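Local coordinates for protein D-alanyl-D-alanine carboxypeptidase (Enterococcus faecalis V583, PDB 5ZHF) that cleaves the C-terminal D-alanine from peptidoglycan-derived pentapeptides as a zinc-dependent carboxypeptidase linked to vancomycin resistance, at residues A[50-53]-A[54-58]; A[96-99]-A[100-104]; A[127-131]-A[132-136]. All coordinates share one frame; numbering follows the deposited sequence.

Contact 1 (A[50-53]-A[54-58]); sequences NPIP and AQYDV
Ile52 and Pro53 meet Tyr56 across a tight bend, and Tyr56 packs against both. The CG2 methyl of Ile52 rests against Tyr56 CB at 3.5 Å and approaches the root of the ring, with Tyr56 CG at 3.8 Å. It comes to the ring obliquely, and the two side chains cross at about a right angle. Its place is set by the Ile52 chi1 of -70°, which swings CG2 away from the backbone N and leaves CG1 beside that nitrogen. The Ile52 side chain also reaches Val46 and Gln141. Tyr56 in turn holds CG opposite its own backbone N (chi1 -178°), which lays the ring alongside the proline. Pro53 and Tyr56 therefore run side by side and point the same way, with Pro53 CD 4.1 Å from Tyr56 CD1, a loose apolar approach, again oblique. Tyr56 also packs on Leu142 of another loop. Polar bonding within the bend is slight: Tyr56 N donates to Pro53 O over 3.4 Å in a weak, bent hydrogen bond, while Tyr56 CB stands at the same 3.4 Å from that oxygen. Ala54 and Gln55 form the corner between them. Gln55 has the left-handed backbone, phi 65°, that the third position demands, and the CB atoms of both corner residues are directed away from Ile52 and Pro53, at the exposed side of the bend, although Ala54 CB still touches Pro53 C. Residues Pro53 to Tyr56 thus make a type II beta turn, with an isoleucine and a tyrosine packed against each other at its two ends, in the loop that leads into strand 60-62.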
loop_
_atom_site.group_PDB
_atom_site.type_symbol
_atom_site.label_atom_id
_atom_site.label_comp_id
_atom_site.label_asym_id
_atom_site.label_seq_id
_atom_site.Cartn_x
_atom_site.Cartn_y
_atom_site.Cartn_z
ATOM N N ASN A 50 13.590 -4.102 6.341
ATOM C CA ASN A 50 14.001 -4.278 4.981
ATOM C C ASN A 50 13.864 -2.943 4.223
ATOM O O ASN A 50 12.880 -2.741 3.520
ATOM C CB ASN A 50 13.163 -5.377 4.327
ATOM C CG ASN A 50 13.429 -6.759 4.923
ATOM O OD1 ASN A 50 12.821 -7.164 5.924
ATOM N ND2 ASN A 50 14.322 -7.486 4.296
ATOM N N PRO A 51 14.849 -2.034 4.362
ATOM C CA PRO A 51 14.806 -0.771 3.647
ATOM C C PRO A 51 14.911 -0.958 2.141
ATOM O O PRO A 51 15.424 -1.985 1.691
ATOM C CB PRO A 51 16.066 -0.028 4.136
ATOM C CG PRO A 51 16.481 -0.731 5.356
ATOM C CD PRO A 51 16.076 -2.153 5.171
ATOM N N ILE A 52 14.469 0.042 1.387
ATOM C CA ILE A 52 14.666 0.023 -0.066
ATOM C C ILE A 52 16.164 0.056 -0.319
ATOM O O ILE A 52 16.867 0.846 0.319
ATOM C CB ILE A 52 13.982 1.207 -0.763
ATOM C CG1 ILE A 52 12.475 0.991 -0.667
ATOM C CG2 ILE A 52 14.351 1.285 -2.237
ATOM C CD1 ILE A 52 11.671 2.085 -1.277
ATOM N N PRO A 53 16.652 -0.785 -1.248
ATOM C CA PRO A 53 18.088 -0.737 -1.578
ATOM C C PRO A 53 18.553 0.646 -2.007
ATOM O O PRO A 53 17.793 1.381 -2.621
ATOM C CB PRO A 53 18.203 -1.713 -2.754
ATOM C CG PRO A 53 17.046 -2.638 -2.609
ATOM C CD PRO A 53 15.943 -1.815 -2.032
ATOM N N ALA A 54 19.787 1.026 -1.668
ATOM C CA ALA A 54 20.359 2.246 -2.226
ATOM C C ALA A 54 20.457 2.034 -3.746
ATOM O O ALA A 54 20.692 0.912 -4.199
ATOM C CB ALA A 54 21.731 2.530 -1.617
ATOM N N GLN A 55 20.220 3.087 -4.517
ATOM C CA GLN A 55 20.239 3.017 -5.997
ATOM C C GLN A 55 19.132 2.114 -6.598
ATOM O O GLN A 55 19.315 1.528 -7.673
ATOM C CB GLN A 55 21.627 2.572 -6.515
ATOM C CG GLN A 55 22.806 3.385 -5.980
ATOM C CD GLN A 55 24.064 2.549 -5.781
ATOM O OE1 GLN A 55 24.091 1.618 -4.968
ATOM N NE2 GLN A 55 25.119 2.888 -6.514
ATOM N N TYR A 56 17.994 1.994 -5.917
ATOM C CA TYR A 56 16.866 1.225 -6.459
ATOM C C TYR A 56 16.286 2.037 -7.608
ATOM O O TYR A 56 15.843 3.163 -7.396
ATOM C CB TYR A 56 15.794 0.991 -5.397
ATOM C CG TYR A 56 14.632 0.156 -5.880
ATOM C CD1 TYR A 56 14.716 -1.224 -5.908
ATOM C CD2 TYR A 56 13.443 0.747 -6.294
ATOM C CE1 TYR A 56 13.656 -2.018 -6.351
ATOM C CE2 TYR A 56 12.381 -0.036 -6.757
ATOM C CZ TYR A 56 12.488 -1.415 -6.769
ATOM O OH TYR A 56 11.443 -2.212 -7.211
ATOM N N ASP A 57 16.301 1.473 -8.809
ATOM C CA ASP A 57 15.810 2.176 -10.000
ATOM C C ASP A 57 14.336 1.864 -10.182
ATOM O O ASP A 57 13.928 0.690 -10.116
ATOM C CB ASP A 57 16.568 1.728 -11.252
ATOM C CG ASP A 57 16.095 2.441 -12.521
ATOM O OD1 ASP A 57 16.256 3.680 -12.618
ATOM O OD2 ASP A 57 15.570 1.759 -13.432
ATOM N N VAL A 58 13.543 2.902 -10.423
ATOM C CA VAL A 58 12.150 2.707 -10.835
ATOM C C VAL A 58 11.851 3.630 -12.001
ATOM O O VAL A 58 12.252 4.799 -11.982
ATOM C CB VAL A 58 11.145 2.928 -9.680
ATOM C CG1 VAL A 58 11.223 4.342 -9.110
ATOM C CG2 VAL A 58 9.721 2.594 -10.136
#

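Contact 2 (A[96-99]-A[100-104]); sequences GYRT and TEKQQ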
loop_
_atom_site.group_PDB
_atom_site.type_symbol
_atom_site.label_atom_id
_atom_site.label_comp_id
_atom_site.label_asym_id
_atom_site.label_seq_id
_atom_site.Cartn_x
_atom_site.Cartn_y
_atom_site.Cartn_z
ATOM N N GLY A 96 0.410 7.213 -4.840
ATOM C CA GLY A 96 1.246 6.163 -5.445
ATOM C C GLY A 96 2.686 6.318 -4.952
ATOM O O GLY A 96 2.980 6.225 -3.753
ATOM N N TYR A 97 3.573 6.593 -5.891
ATOM C CA TYR A 97 4.976 6.782 -5.601
ATOM C C TYR A 97 5.175 7.995 -4.721
ATOM O O TYR A 97 4.519 9.034 -4.923
ATOM C CB TYR A 97 5.768 6.971 -6.911
ATOM C CG TYR A 97 7.214 7.240 -6.663
ATOM C CD1 TYR A 97 8.090 6.197 -6.351
ATOM C CD2 TYR A 97 7.711 8.524 -6.703
ATOM C CE1 TYR A 97 9.427 6.450 -6.100
ATOM C CE2 TYR A 97 9.048 8.780 -6.453
ATOM C CZ TYR A 97 9.895 7.725 -6.149
ATOM O OH TYR A 97 11.246 7.953 -5.879
ATOM N N ARG A 98 6.104 7.889 -3.774
ATOM C CA ARG A 98 6.525 9.013 -2.957
ATOM C C ARG A 98 8.036 9.107 -2.916
ATOM O O ARG A 98 8.721 8.091 -2.774
ATOM C CB ARG A 98 6.050 8.845 -1.522
ATOM C CG ARG A 98 4.554 8.809 -1.337
ATOM C CD ARG A 98 4.270 8.515 0.134
ATOM N NE ARG A 98 2.874 8.228 0.300
ATOM C CZ ARG A 98 2.324 7.565 1.308
ATOM N NH1 ARG A 98 3.046 7.111 2.336
ATOM N NH2 ARG A 98 1.005 7.353 1.272
ATOM N N THR A 99 8.539 10.330 -2.996
ATOM C CA THR A 99 9.964 10.593 -2.773
ATOM C C THR A 99 10.251 10.495 -1.271
ATOM O O THR A 99 9.334 10.471 -0.439
ATOM C CB THR A 99 10.379 11.999 -3.242
ATOM O OG1 THR A 99 9.715 12.973 -2.450
ATOM C CG2 THR A 99 10.034 12.246 -4.735
ATOM N N THR A 100 11.538 10.469 -0.943
ATOM C CA THR A 100 11.990 10.476 0.447
ATOM C C THR A 100 11.407 11.652 1.222
ATOM O O THR A 100 10.864 11.469 2.318
ATOM C CB THR A 100 13.531 10.522 0.479
ATOM O OG1 THR A 100 14.038 9.334 -0.149
ATOM C CG2 THR A 100 14.069 10.661 1.921
ATOM N N GLU A 101 11.491 12.849 0.653
ATOM C CA GLU A 101 10.959 14.054 1.321
ATOM C C GLU A 101 9.439 13.974 1.515
ATOM O O GLU A 101 8.952 14.393 2.557
ATOM C CB GLU A 101 11.353 15.351 0.590
ATOM C CG GLU A 101 10.783 16.657 1.174
ATOM C CD GLU A 101 11.118 16.923 2.652
ATOM O OE1 GLU A 101 12.106 16.350 3.174
ATOM O OE2 GLU A 101 10.403 17.738 3.293
ATOM N N LYS A 102 8.700 13.465 0.521
ATOM C CA LYS A 102 7.237 13.336 0.673
ATOM C C LYS A 102 6.905 12.394 1.829
ATOM O O LYS A 102 6.046 12.719 2.687
ATOM C CB LYS A 102 6.559 12.874 -0.626
ATOM C CG LYS A 102 5.029 12.735 -0.561
ATOM C CD LYS A 102 4.341 14.031 -0.118
ATOM C CE LYS A 102 2.905 14.201 -0.603
ATOM N NZ LYS A 102 2.573 15.648 -0.838
ATOM N N GLN A 103 7.603 11.269 1.887
ATOM C CA GLN A 103 7.396 10.291 2.948
ATOM C C GLN A 103 7.663 10.907 4.327
ATOM O O GLN A 103 6.870 10.701 5.252
ATOM C CB GLN A 103 8.265 9.041 2.752
ATOM C CG GLN A 103 7.938 7.890 3.688
ATOM C CD GLN A 103 6.532 7.317 3.532
ATOM O OE1 GLN A 103 5.905 7.440 2.483
ATOM N NE2 GLN A 103 6.042 6.663 4.587
ATOM N N GLN A 104 8.767 11.650 4.442
ATOM C CA GLN A 104 9.100 12.369 5.689
ATOM C C GLN A 104 7.969 13.322 6.090
ATOM O O GLN A 104 7.581 13.383 7.251
ATOM C CB GLN A 104 10.408 13.171 5.534
ATOM C CG GLN A 104 10.897 13.802 6.833
ATOM C CD GLN A 104 11.407 12.757 7.785
ATOM O OE1 GLN A 104 12.433 12.133 7.520
ATOM N NE2 GLN A 104 10.665 12.507 8.864
#
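Thr99 at the N-cap of helix 100-116 ends an extended run, and its carbonyl O accepts from Gln103 N at 3.0 Å, opening the helical hydrogen-bond ladder. Its side chain caps the same turn: Thr99 OG1 takes the bond from Lys102 N at 3.2 Å, because a chi1 of 65° tucks the hydroxyl between the backbone N and the carbonyl carbon. The extended Arg98 chain slants past Lys102, Arg98 CG lying 4.0 Å from Lys102 CG. Beyond, Arg98 NH1 donates an almost straight hydrogen bond to Gln103 OE1 at 2.9 Å, and this oxygen lies within the plane of the guanidinium. Amide and guanidinium are almost coplanar, 16° apart, while Arg98 CD also sits close to Gln103 OE1 at 3.1 Å. To bring OE1 there, Gln103 bends at chi2. The other guanidinium nitrogens are engaged too, NE by Ser95 and NH2 by a salt bridge to the zinc ligand Asp147, so the plane of the group has little freedom to rotate. Gln103 is an experimentally established substrate-binding residue, and this N-capped helix start with its arginine borders the zinc site of an M15 peptidase.

Contact 3 (A[127-131]-A[132-136]); sequences EAETW and VAVPG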
loop_
_atom_site.group_PDB
_atom_site.type_symbol
_atom_site.label_atom_id
_atom_site.label_comp_id
_atom_site.label_asym_id
_atom_site.label_seq_id
_atom_site.Cartn_x
_atom_site.Cartn_y
_atom_site.Cartn_z
ATOM N N GLU A 127 4.087 5.889 17.864
ATOM C CA GLU A 127 2.709 5.605 17.492
ATOM C C GLU A 127 2.465 5.857 15.995
ATOM O O GLU A 127 1.756 5.099 15.353
ATOM C CB GLU A 127 1.748 6.428 18.357
ATOM C CG GLU A 127 0.343 5.868 18.421
ATOM C CD GLU A 127 0.277 4.521 19.101
ATOM O OE1 GLU A 127 0.578 4.439 20.312
ATOM O OE2 GLU A 127 -0.080 3.548 18.413
ATOM N N ALA A 128 3.057 6.919 15.451
ATOM C CA ALA A 128 2.912 7.255 14.031
ATOM C C ALA A 128 3.438 6.155 13.105
ATOM O O ALA A 128 2.890 5.953 12.022
ATOM C CB ALA A 128 3.619 8.558 13.714
ATOM N N GLU A 129 4.490 5.465 13.544
ATOM C CA GLU A 129 5.141 4.424 12.740
ATOM C C GLU A 129 4.239 3.199 12.478
ATOM O O GLU A 129 4.441 2.487 11.495
ATOM C CB GLU A 129 6.461 4.006 13.404
ATOM C CG GLU A 129 7.435 3.269 12.504
ATOM C CD GLU A 129 8.883 3.352 12.972
ATOM O OE1 GLU A 129 9.174 4.047 13.974
ATOM O OE2 GLU A 129 9.748 2.729 12.320
ATOM N N THR A 130 3.233 2.975 13.326
ATOM C CA THR A 130 2.236 1.919 13.088
ATOM C C THR A 130 1.326 2.241 11.903
ATOM O O THR A 130 0.574 1.364 11.475
ATOM C CB THR A 130 1.342 1.623 14.322
ATOM O OG1 THR A 130 0.524 2.767 14.634
ATOM C CG2 THR A 130 2.183 1.246 15.534
ATOM N N TRP A 131 1.383 3.489 11.405
ATOM C CA TRP A 131 0.630 3.958 10.238
ATOM C C TRP A 131 1.466 4.384 9.043
ATOM O O TRP A 131 1.102 4.094 7.903
ATOM C CB TRP A 131 -0.243 5.160 10.630
ATOM C CG TRP A 131 -1.266 4.851 11.687
ATOM C CD1 TRP A 131 -1.184 5.174 13.007
ATOM C CD2 TRP A 131 -2.518 4.170 11.517
ATOM N NE1 TRP A 131 -2.305 4.735 13.673
ATOM C CE2 TRP A 131 -3.134 4.109 12.786
ATOM C CE3 TRP A 131 -3.170 3.582 10.419
ATOM C CZ2 TRP A 131 -4.393 3.513 12.985
ATOM C CZ3 TRP A 131 -4.405 2.977 10.616
ATOM C CH2 TRP A 131 -5.003 2.951 11.900
ATOM N N VAL A 132 2.559 5.102 9.288
ATOM C CA VAL A 132 3.362 5.714 8.231
ATOM C C VAL A 132 4.804 5.306 8.471
ATOM O O VAL A 132 5.343 5.533 9.553
ATOM C CB VAL A 132 3.270 7.253 8.252
ATOM C CG1 VAL A 132 4.078 7.869 7.103
ATOM C CG2 VAL A 132 1.813 7.726 8.183
ATOM N N ALA A 133 5.432 4.748 7.445
ATOM C CA ALA A 133 6.777 4.205 7.568
ATOM C C ALA A 133 7.834 5.312 7.578
ATOM O O ALA A 133 7.632 6.387 6.980
ATOM C CB ALA A 133 7.018 3.224 6.437
ATOM N N VAL A 134 8.966 5.074 8.250
ATOM C CA VAL A 134 10.057 6.053 8.205
ATOM C C VAL A 134 10.588 6.068 6.779
ATOM O O VAL A 134 10.588 5.023 6.111
ATOM C CB VAL A 134 11.211 5.809 9.235
ATOM C CG1 VAL A 134 10.672 5.687 10.663
ATOM C CG2 VAL A 134 12.071 4.616 8.876
ATOM N N PRO A 135 11.043 7.232 6.303
ATOM C CA PRO A 135 11.577 7.237 4.941
ATOM C C PRO A 135 12.640 6.166 4.706
ATOM O O PRO A 135 13.485 5.892 5.571
ATOM C CB PRO A 135 12.145 8.652 4.794
ATOM C CG PRO A 135 11.328 9.461 5.729
ATOM C CD PRO A 135 11.126 8.573 6.910
ATOM N N GLY A 136 12.544 5.532 3.544
ATOM C CA GLY A 136 13.367 4.384 3.191
ATOM C C GLY A 136 12.737 3.045 3.458
ATOM O O GLY A 136 13.257 2.036 2.993
HETATM O O HOH W 1 9.267 2.774 9.534
#
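Ala128 and Val132 meet through backbone atoms at the C-terminal end of helix 121-128, where overlapping i to i+4 and i to i+3 bonds run the helix into a loop. That loop serves the substrate site of this M15 peptidase: Trp131, Val132 and Ala133 are experimentally known to bind substrate. Backbone hydrogen bonds come first. Val132 N reaches Ala128 O at 2.9 Å, and Trp131 N shares Ala128 O at 3.0 Å, so a single carbonyl grips two successive amides. One residue earlier, Glu127 O is doubly held as well. Besides the amide of Thr130 it accepts from the hydroxyl of the same residue: Thr130 OG1 lies 2.7 Å from Glu127 O and donates in the plane of the carbonyl. A C-H contact adds to these: Glu129 CA points its hydrogen at Val132 O over 3.4 Å, close to linear at 166°.

Apolar contact is slight. Trp131 CB lies 4.1 Å from Val132 CG2, while the indole, with CG turned beside the backbone N (chi1 -61°), leads away to Ser188 and Glu190, the inferred proton donor/acceptor, and its NE1 bonds to Tyr114 OH.

Glu129 and Val134 meet by van der Waals contact and through water. The glutamate chain, extended beyond CG, crosses the valine on a slant and brings Glu129 OE2 to 3.5 Å from Val134 CG1. Arg48 offers the carboxylate a long, weak ion pair. The water donates to Glu129 OE2 at 2.8 Å and accepts the amide hydrogen of Val134, its oxygen 2.7 Å from Val134 N.

Overall arrangement
The three contacts follow one another along the chain; contacts 2 and 3 supply residues of the substrate site, and contact 1 lies at the surface, farther from the metal. Contacts 2 and 3, centres 12 Å apart, are joined by Gln103 NE2 and Ala133 O at 2.9 Å, a probable hydrogen bond between two substrate-binding residues; Gln103 NE2 also lies 3.4 Å from Val132 CG1. Contact 2 is nearest the metal: the zinc ion is about 4 Å from the Arg98 side chain, about 8 Å from that of Val132 and about 12 Å from that of Ile52. Ile52 N makes a probable hydrogen bond of 2.8 Å to Gly136 O of contact 3, and Val58 CG1 touches Tyr97 CE1 of contact 2 at 4.1 Å.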